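Local coordinates for DotU family type IV/VI secretion system protein (Acinetobacter baumannii, PDB 6Y4R) that forms the cytoplasmic domain of TssL, a protein that probably helps build the inner-membrane complex anchoring the type VI secretion system, at residues K33-L38 and S88-S93. Residues are numbered along the deposited sequence; the frame is centred on the assembly and turned at random.
Sequences KILDLL and SPLQLS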
ATOM      1  N   LYS A  33      -0.106  11.917  10.515  1.00 33.14           N
ATOM      2  CA  LYS A  33      -0.347  10.674  11.238  1.00 32.19           C
ATOM      3  C   LYS A  33       0.135   9.473  10.430  1.00 32.64           C
ATOM      4  O   LYS A  33       0.716   8.537  10.996  1.00 33.91           O
ATOM      5  CB  LYS A  33      -1.832  10.559  11.593  1.00 26.68           C
ATOM      6  CG  LYS A  33      -2.150   9.477  12.586  1.00 32.69           C
ATOM      7  CD  LYS A  33      -3.625   9.103  12.528  1.00 44.66           C
ATOM      8  CE  LYS A  33      -4.505  10.305  12.945  1.00 49.38           C
ATOM      9  NZ  LYS A  33      -5.963   9.963  13.115  1.00 46.73           N
ATOM     10  N   ILE A  34      -0.043   9.519   9.101  1.00 33.11           N
ATOM     11  CA  ILE A  34       0.484   8.484   8.199  1.00 33.17           C
ATOM     12  C   ILE A  34       2.011   8.465   8.223  1.00 37.29           C
ATOM     13  O   ILE A  34       2.636   7.396   8.287  1.00 36.66           O
ATOM     14  CB  ILE A  34      -0.031   8.719   6.761  1.00 31.21           C
ATOM     15  CG1 ILE A  34      -1.573   8.710   6.695  1.00 27.50           C
ATOM     16  CG2 ILE A  34       0.615   7.724   5.773  1.00 22.70           C
ATOM     17  CD1 ILE A  34      -2.208   7.380   7.000  1.00 35.74           C
ATOM     18  N   LEU A  35       2.641   9.648   8.152  1.00 41.31           N
ATOM     19  CA  LEU A  35       4.103   9.692   8.157  1.00 37.12           C
ATOM     20  C   LEU A  35       4.674   9.155   9.461  1.00 38.51           C
ATOM     21  O   LEU A  35       5.687   8.449   9.454  1.00 43.97           O
ATOM     22  CB  LEU A  35       4.607  11.115   7.911  1.00 31.53           C
ATOM     23  CG  LEU A  35       4.260  11.770   6.574  1.00 30.76           C
ATOM     24  CD1 LEU A  35       4.579  13.277   6.608  1.00 26.24           C
ATOM     25  CD2 LEU A  35       4.983  11.062   5.440  1.00 27.51           C
ATOM     26  N   ASP A  36       4.025   9.443  10.589  1.00 41.33           N
ATOM     27  CA  ASP A  36       4.543   8.929  11.850  1.00 48.57           C
ATOM     28  C   ASP A  36       4.268   7.438  11.990  1.00 42.07           C
ATOM     29  O   ASP A  36       5.051   6.728  12.628  1.00 43.63           O
ATOM     30  CB  ASP A  36       3.952   9.705  13.030  1.00 62.98           C
ATOM     31  CG  ASP A  36       4.658   9.400  14.347  1.00 73.99           C
ATOM     32  OD1 ASP A  36       5.850   9.019  14.319  1.00 74.63           O
ATOM     33  OD2 ASP A  36       4.017   9.537  15.412  1.00 80.04           O
ATOM     34  N   LEU A  37       3.204   6.935  11.357  1.00 36.40           N
ATOM     35  CA  LEU A  37       2.951   5.502  11.407  1.00 33.43           C
ATOM     36  C   LEU A  37       3.920   4.740  10.538  1.00 27.73           C
ATOM     37  O   LEU A  37       4.202   3.570  10.825  1.00 30.37           O
ATOM     38  CB  LEU A  37       1.549   5.157  10.923  1.00 30.71           C
ATOM     39  CG  LEU A  37       0.336   5.524  11.756  1.00 31.99           C
ATOM     40  CD1 LEU A  37      -0.880   5.302  10.862  1.00 29.43           C
ATOM     41  CD2 LEU A  37       0.269   4.742  13.065  1.00 31.31           C
ATOM     42  N   LEU A  38       4.411   5.368   9.456  1.00 33.98           N
ATOM     43  CA  LEU A  38       5.413   4.702   8.627  1.00 37.34           C
ATOM     44  C   LEU A  38       6.791   4.695   9.274  1.00 28.32           C
ATOM     45  O   LEU A  38       7.544   3.738   9.084  1.00 29.29           O
ATOM     46  CB  LEU A  38       5.481   5.323   7.224  1.00 25.73           C
ATOM     47  CG  LEU A  38       4.196   5.375   6.384  1.00 24.42           C
ATOM     48  CD1 LEU A  38       4.351   6.318   5.205  1.00 23.84           C
ATOM     49  CD2 LEU A  38       3.809   3.979   5.896  1.00 23.91           C
ATOM     50  N   SER A  88       1.424  17.218  -2.496  1.00 29.58           N
ATOM     51  CA  SER A  88       2.540  16.278  -2.477  1.00 26.50           C
ATOM     52  C   SER A  88       2.013  14.902  -2.123  1.00 28.96           C
ATOM     53  O   SER A  88       1.873  14.581  -0.939  1.00 39.48           O
ATOM     54  CB  SER A  88       3.618  16.690  -1.479  1.00 29.31           C
ATOM     55  OG  SER A  88       4.787  15.920  -1.721  1.00 38.08           O
ATOM     56  N   PRO A  89       1.730  14.058  -3.094  1.00 23.28           N
ATOM     57  CA  PRO A  89       1.391  12.674  -2.756  1.00 31.46           C
ATOM     58  C   PRO A  89       2.608  11.962  -2.199  1.00 34.96           C
ATOM     59  O   PRO A  89       3.751  12.310  -2.502  1.00 42.34           O
ATOM     60  CB  PRO A  89       0.913  12.071  -4.082  1.00 22.63           C
ATOM     61  CG  PRO A  89       0.783  13.233  -5.037  1.00 23.35           C
ATOM     62  CD  PRO A  89       1.571  14.380  -4.512  1.00 23.80           C
ATOM     63  N   LEU A  90       2.351  10.974  -1.338  1.00 30.75           N
ATOM     64  CA  LEU A  90       3.443  10.344  -0.585  1.00 27.69           C
ATOM     65  C   LEU A  90       4.370   9.532  -1.486  1.00 34.04           C
ATOM     66  O   LEU A  90       5.547   9.321  -1.152  1.00 28.74           O
ATOM     67  CB  LEU A  90       2.888   9.446   0.510  1.00 27.47           C
ATOM     68  CG  LEU A  90       2.135  10.186   1.604  1.00 26.64           C
ATOM     69  CD1 LEU A  90       1.655   9.234   2.725  1.00 26.30           C
ATOM     70  CD2 LEU A  90       3.000  11.308   2.146  1.00 22.84           C
ATOM     71  N   GLN A  91       3.863   9.061  -2.626  1.00 38.28           N
ATOM     72  CA  GLN A  91       4.739   8.422  -3.594  1.00 32.51           C
ATOM     73  C   GLN A  91       5.779   9.397  -4.096  1.00 41.32           C
ATOM     74  O   GLN A  91       6.953   9.041  -4.245  1.00 46.75           O
ATOM     75  CB  GLN A  91       3.938   7.871  -4.770  1.00 28.91           C
ATOM     76  CG  GLN A  91       3.458   6.437  -4.606  1.00 29.44           C
ATOM     77  CD  GLN A  91       4.610   5.430  -4.774  1.00 37.61           C
ATOM     78  OE1 GLN A  91       5.414   5.522  -5.709  1.00 42.37           O
ATOM     79  NE2 GLN A  91       4.682   4.465  -3.868  1.00 39.68           N
ATOM     80  N   LEU A  92       5.382  10.657  -4.274  1.00 46.94           N
ATOM     81  CA  LEU A  92       6.283  11.663  -4.823  1.00 38.44           C
ATOM     82  C   LEU A  92       7.141  12.264  -3.722  1.00 33.47           C
ATOM     83  O   LEU A  92       8.341  12.503  -3.916  1.00 26.48           O
ATOM     84  CB  LEU A  92       5.450  12.751  -5.505  1.00 25.20           C
ATOM     85  CG  LEU A  92       6.127  13.969  -6.118  1.00 28.19           C
ATOM     86  CD1 LEU A  92       6.807  13.566  -7.410  1.00 27.60           C
ATOM     87  CD2 LEU A  92       5.152  15.089  -6.369  1.00 26.49           C
ATOM     88  N   SER A  93       6.556  12.414  -2.532  1.00 27.24           N
ATOM     89  CA  SER A  93       7.282  12.988  -1.404  1.00 30.96           C
ATOM     90  C   SER A  93       8.334  12.022  -0.869  1.00 36.32           C
ATOM     91  O   SER A  93       9.496  12.410  -0.678  1.00 43.49           O
ATOM     92  CB  SER A  93       6.283  13.429  -0.318  1.00 25.09           C
ATOM     93  OG  SER A  93       6.908  13.829   0.893  1.00 25.84           O
TER
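Pro89 O, directly ahead of the leucine that meets Ile34 and Leu35, accepts two backbone N-H groups: Ser93 N bonds to Pro89 O at 2.8 Å, and Leu92 N makes a weak bond to the same oxygen. Together they close the first turn of the short helix 90-95. Because Pro89, at the N-cap position, has no polar side chain to offer, the start of this helix is served from elsewhere. Asp67 of helix 52-71 receives Leu90 N on OD1 and Gln91 N on OD2, a negative charge at a helix N-terminus that is probably favourable.

From this first turn Leu90 points at helix 27-47 and carries the contact alone on its side, dividing its two methyl groups between neighbouring residues. Leu90 CD1 touches Ile34 CG2 at 3.6 Å, while Leu90 CD2 meets Leu35 CD2 at 3.9 Å. The backbones stay well apart, with Leu35 CA and Leu90 CA separated by 8.8 Å, and branched apolar side chains bridge the gap. Ile34 serves two neighbours: with CG1 beside its backbone N (chi1 -58°) and CG2 anti to that nitrogen, the short branch goes to Leu90, whereas the longer one leads away and the side chain also packs on Leu14 of helix 9-19. Leu35 leaves its helix at an angle to the contact, and its methyl end swings back toward Leu90.

A polar tie flanks the apolar patch, since Arg31, one turn before Leu35, donates from NH2 to Ser88 O and also packs against Leu90 and Ser93. Small and buried, this junction seats the short helix 90-95 against the long helix 27-47, as expected in the all-helical cytoplasmic fold of the TssL/DotU family.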